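Local coordinates for ribokinase (PDB 6CW5), which probably catalyses the ATP- and magnesium-dependent phosphorylation of D-ribose at O-5, giving D-ribose 5-phosphate and ADP, at residues Leu192-Gly197 with Val241-Thr246; Gly227-His232 with Leu253-Gly258. All blocks are in the same frame, centred on the assembly; numbering follows the deposited sequence.

From the N terminus, the first segment reached lies on strand 191-195, after most of the strands have been laid down. The chain turns into helix 196-205, forms helix 220-233 and drops back into the sheet as strand 242-246. Contact 1 closes this loop, which holds helices but no strand. Helix 220-233 lies within it, and contact 2 closes a second loop from 227-232 to 253-258. The segments alternate along the chain, so the two loops cross. Both contacts reach the same sheet, where strands 242-246 and 252-255 are antiparallel neighbours. Contact 1 joins two parallel strands at the nucleotide site; contact 2 sets helix 220-233 on the adjoining antiparallel strand.

Contact 1 (Leu192-Gly197 with Val241-Thr246); sequences LIVNEG and VGIICT
L192 to N195 and I243 to T246 pair as parallel strands, residue for residue, with strand axes 19° from parallel. The backbone bonds zigzag. L192 N donates to G242 O, I244 N to L192 O, V194 N to I244 O, and T246 N to V194 O at 2.8 Å. This last bond is more bent than the others, with an N-H...O angle of 153°. V194 O also lies 3.1 Å from C245 CA in a CA-H...O contact.

L192, V194, I243 and C245 lie on one face, which helices 196-205 and 220-233 pack against. L192 CB meets V241 CG1 at 4.0 Å. C245 SG is anti to its backbone N. It sits by the first turn of the helix, 3.7 Å from E196 N. L199 touches V194 and C245, L202 touches L192, and I228 packs on I243 and C245. On the other face, I193 CG1 packs on I244 CB at 4.3 Å, with F287 of helix 279-292 against both side chains.

The pairing belongs to the central sheet of the PfkB (ribokinase) fold. The two neighbouring strands are joined by a beta-alpha-beta crossover, with helices 196-205 and 220-233 in the connection. Their C-terminal ends carry nucleotide-site residues: N195 and T246 bind ADP in a structure of this protein, though no ADP is bound to this chain.

At that end T246 OG1 comes within 3.4 Å of N195 CB. N195 is the N-cap of helix 196-205. Its CG stands between the backbone N and the carbonyl carbon (chi1 59°), and OD1 accepts a hydrogen bond from E198 N. E196 bends at chi2 and brings OE1 to 3.1 Å from T246 O, a close approach of two acceptors.

Contact 2 (Gly227-His232 with Leu253-Gly258); sequences GILELH and LCYEPG
H232 and Y255 form an edge-to-face aromatic pair. The edge of Y255 is turned to the face of H232, with ring centroids 5.1 Å apart and planes at 65°. Y255 OH stands over the centre of the imidazole, 2.9 Å above its plane. CG of H232 is anti to its backbone N (chi1 172°), which carries the imidazole out from the helix to the phenol. P257 also approaches the imidazole, its CB 4.1 Å from H232 CE1.

One hydrogen bond fixes the phenol from the loop that follows its own strand. G258 N donates to Y255 OH at 2.9 Å, in a nearly straight bond (167°). It ties this loop to the ring.

The rest is apolar. I228 CG2 presses on Y255 CB at 3.5 Å, and I228 CD1 reaches L253 CB at 3.7 Å. L229 CD2 lies 3.8 Å from Y255 CE1. L253, on this strand, has its side chain about 4 Å from that of L247, a predicted ATP-site residue.

This is helix-on-sheet packing: helix 220-233 covers one face of the antiparallel margin of the alpha/beta PfkB sheet.

Contact 1 (Leu192-Gly197 with Val241-Thr246)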
# COMPACT_ATOMS: atom_id res chain seq x y z
N LEU A 192 16.82 -11.99 -0.68
CA LEU A 192 16.49 -11.69 0.70
C LEU A 192 17.79 -11.50 1.47
O LEU A 192 18.67 -12.36 1.41
CB LEU A 192 15.67 -12.84 1.32
CG LEU A 192 15.48 -12.83 2.85
CD1 LEU A 192 14.47 -11.72 3.24
CD2 LEU A 192 14.98 -14.20 3.32
N ILE A 193 17.90 -10.40 2.22
CA ILE A 193 19.05 -10.15 3.09
C ILE A 193 18.55 -10.16 4.53
O ILE A 193 17.72 -9.32 4.91
CB ILE A 193 19.75 -8.83 2.78
CG1 ILE A 193 20.18 -8.76 1.32
CG2 ILE A 193 21.01 -8.70 3.66
CD1 ILE A 193 20.99 -7.49 1.02
N VAL A 194 19.08 -11.08 5.33
CA VAL A 194 18.73 -11.22 6.75
C VAL A 194 20.00 -11.45 7.56
O VAL A 194 21.02 -11.86 7.02
CB VAL A 194 17.76 -12.41 6.99
CG1 VAL A 194 16.37 -12.05 6.46
CG2 VAL A 194 18.30 -13.72 6.32
N ASN A 195 19.90 -11.22 8.88
CA ASN A 195 20.87 -11.78 9.82
C ASN A 195 20.30 -13.07 10.39
O ASN A 195 19.18 -13.46 10.07
CB ASN A 195 21.23 -10.75 10.92
CG ASN A 195 20.00 -10.30 11.73
OD1 ASN A 195 19.13 -11.10 12.04
ND2 ASN A 195 19.94 -9.01 12.06
N GLU A 196 21.08 -13.78 11.23
CA GLU A 196 20.62 -15.11 11.62
C GLU A 196 19.32 -15.06 12.43
O GLU A 196 18.51 -15.99 12.36
CB GLU A 196 21.70 -15.86 12.41
CG GLU A 196 21.97 -15.30 13.78
CD GLU A 196 22.93 -14.12 13.80
OE1 GLU A 196 23.20 -13.51 12.73
OE2 GLU A 196 23.43 -13.80 14.90
N GLY A 197 19.10 -14.00 13.20
CA GLY A 197 17.85 -13.92 13.95
C GLY A 197 16.64 -13.71 13.05
O GLY A 197 15.56 -14.25 13.30
N VAL A 241 14.12 -17.27 -4.80
CA VAL A 241 14.73 -16.22 -3.98
C VAL A 241 16.15 -16.63 -3.58
O VAL A 241 16.34 -17.70 -2.99
CB VAL A 241 13.89 -15.94 -2.73
CG1 VAL A 241 14.48 -14.75 -1.93
CG2 VAL A 241 12.42 -15.66 -3.09
N GLY A 242 17.15 -15.79 -3.91
CA GLY A 242 18.47 -15.96 -3.33
C GLY A 242 18.50 -15.41 -1.92
O GLY A 242 17.73 -14.52 -1.56
N ILE A 243 19.39 -15.95 -1.08
CA ILE A 243 19.44 -15.57 0.33
C ILE A 243 20.87 -15.20 0.72
O ILE A 243 21.81 -15.96 0.45
CB ILE A 243 18.92 -16.68 1.26
CG1 ILE A 243 17.43 -16.96 0.97
CG2 ILE A 243 19.12 -16.29 2.73
CD1 ILE A 243 16.95 -18.37 1.34
N ILE A 244 21.03 -14.04 1.35
CA ILE A 244 22.26 -13.64 2.03
C ILE A 244 21.92 -13.62 3.51
O ILE A 244 20.99 -12.92 3.91
CB ILE A 244 22.73 -12.24 1.60
CG1 ILE A 244 22.98 -12.14 0.08
CG2 ILE A 244 24.00 -11.87 2.37
CD1 ILE A 244 24.03 -13.05 -0.44
N CYS A 245 22.64 -14.40 4.31
CA CYS A 245 22.44 -14.37 5.76
C CYS A 245 23.72 -13.88 6.42
O CYS A 245 24.75 -14.57 6.38
CB CYS A 245 22.04 -15.75 6.30
SG CYS A 245 21.68 -15.69 8.08
N THR A 246 23.68 -12.68 7.00
CA THR A 246 24.84 -12.17 7.72
C THR A 246 24.90 -12.85 9.08
O THR A 246 23.87 -13.10 9.71
CB THR A 246 24.78 -10.65 7.85
OG1 THR A 246 23.62 -10.27 8.60
CG2 THR A 246 24.67 -10.01 6.48

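Contact 2 (Gly227-His232 with Leu253-Gly258)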
# COMPACT_ATOMS: atom_id res chain seq x y z
N GLY A 227 19.35 -23.83 7.74
CA GLY A 227 18.14 -23.02 7.75
C GLY A 227 17.87 -22.36 6.40
O GLY A 227 16.72 -22.25 5.98
N ILE A 228 18.93 -21.93 5.71
CA ILE A 228 18.75 -21.38 4.36
C ILE A 228 18.18 -22.44 3.43
O ILE A 228 17.23 -22.20 2.67
CB ILE A 228 20.08 -20.84 3.82
CG1 ILE A 228 20.45 -19.52 4.52
CG2 ILE A 228 19.98 -20.62 2.31
CD1 ILE A 228 21.92 -19.09 4.18
N LEU A 229 18.76 -23.64 3.46
CA LEU A 229 18.29 -24.70 2.57
C LEU A 229 16.85 -25.10 2.90
O LEU A 229 16.06 -25.41 1.99
CB LEU A 229 19.22 -25.92 2.64
CG LEU A 229 20.65 -25.71 2.15
CD1 LEU A 229 21.52 -26.90 2.44
CD2 LEU A 229 20.63 -25.40 0.63
N GLU A 230 16.51 -25.10 4.18
CA GLU A 230 15.14 -25.40 4.60
C GLU A 230 14.17 -24.33 4.12
O GLU A 230 13.07 -24.63 3.62
CB GLU A 230 15.08 -25.52 6.12
CG GLU A 230 13.67 -25.85 6.56
CD GLU A 230 13.52 -26.26 8.01
OE1 GLU A 230 14.54 -26.49 8.71
OE2 GLU A 230 12.35 -26.36 8.44
N LEU A 231 14.56 -23.07 4.30
CA LEU A 231 13.73 -21.96 3.86
C LEU A 231 13.47 -22.06 2.37
O LEU A 231 12.33 -21.91 1.92
CB LEU A 231 14.40 -20.63 4.22
CG LEU A 231 13.66 -19.35 3.88
CD1 LEU A 231 12.27 -19.37 4.52
CD2 LEU A 231 14.44 -18.09 4.33
N HIS A 232 14.51 -22.40 1.59
CA HIS A 232 14.37 -22.52 0.15
C HIS A 232 13.23 -23.46 -0.23
O HIS A 232 12.49 -23.19 -1.17
CB HIS A 232 15.68 -23.03 -0.47
CG HIS A 232 15.58 -23.37 -1.92
ND1 HIS A 232 15.41 -22.40 -2.90
CD2 HIS A 232 15.65 -24.56 -2.58
CE1 HIS A 232 15.38 -22.98 -4.08
NE2 HIS A 232 15.50 -24.29 -3.92
N LEU A 253 26.71 -15.94 4.83
CA LEU A 253 26.32 -17.06 3.97
C LEU A 253 25.59 -16.52 2.74
O LEU A 253 24.81 -15.57 2.83
CB LEU A 253 25.42 -18.02 4.74
CG LEU A 253 26.05 -18.73 5.94
CD1 LEU A 253 25.00 -19.46 6.80
CD2 LEU A 253 27.09 -19.72 5.45
N CYS A 254 25.86 -17.10 1.59
CA CYS A 254 25.24 -16.68 0.35
C CYS A 254 24.67 -17.91 -0.34
O CYS A 254 25.32 -18.96 -0.39
CB CYS A 254 26.27 -15.96 -0.55
SG CYS A 254 25.74 -15.53 -2.23
N TYR A 255 23.45 -17.78 -0.86
CA TYR A 255 22.77 -18.91 -1.50
C TYR A 255 22.03 -18.41 -2.74
O TYR A 255 21.17 -17.53 -2.63
CB TYR A 255 21.77 -19.58 -0.54
CG TYR A 255 20.87 -20.58 -1.22
CD1 TYR A 255 21.33 -21.86 -1.51
CD2 TYR A 255 19.57 -20.25 -1.58
CE1 TYR A 255 20.51 -22.78 -2.15
CE2 TYR A 255 18.74 -21.16 -2.21
CZ TYR A 255 19.23 -22.43 -2.49
OH TYR A 255 18.43 -23.36 -3.12
N GLU A 256 22.37 -18.97 -3.89
CA GLU A 256 21.53 -18.84 -5.08
C GLU A 256 20.69 -20.09 -5.27
O GLU A 256 21.18 -21.21 -5.01
CB GLU A 256 22.36 -18.59 -6.35
CG GLU A 256 23.24 -17.38 -6.24
CD GLU A 256 24.04 -17.18 -7.51
OE1 GLU A 256 25.17 -17.69 -7.58
OE2 GLU A 256 23.50 -16.53 -8.43
N PRO A 257 19.45 -19.92 -5.70
CA PRO A 257 18.55 -21.07 -5.86
C PRO A 257 19.21 -22.25 -6.54
O PRO A 257 19.78 -22.12 -7.63
CB PRO A 257 17.41 -20.50 -6.71
CG PRO A 257 17.36 -19.06 -6.33
CD PRO A 257 18.80 -18.65 -6.10
N GLY A 258 19.18 -23.40 -5.87
CA GLY A 258 19.69 -24.63 -6.40
C GLY A 258 21.19 -24.81 -6.28
O GLY A 258 21.70 -25.86 -6.68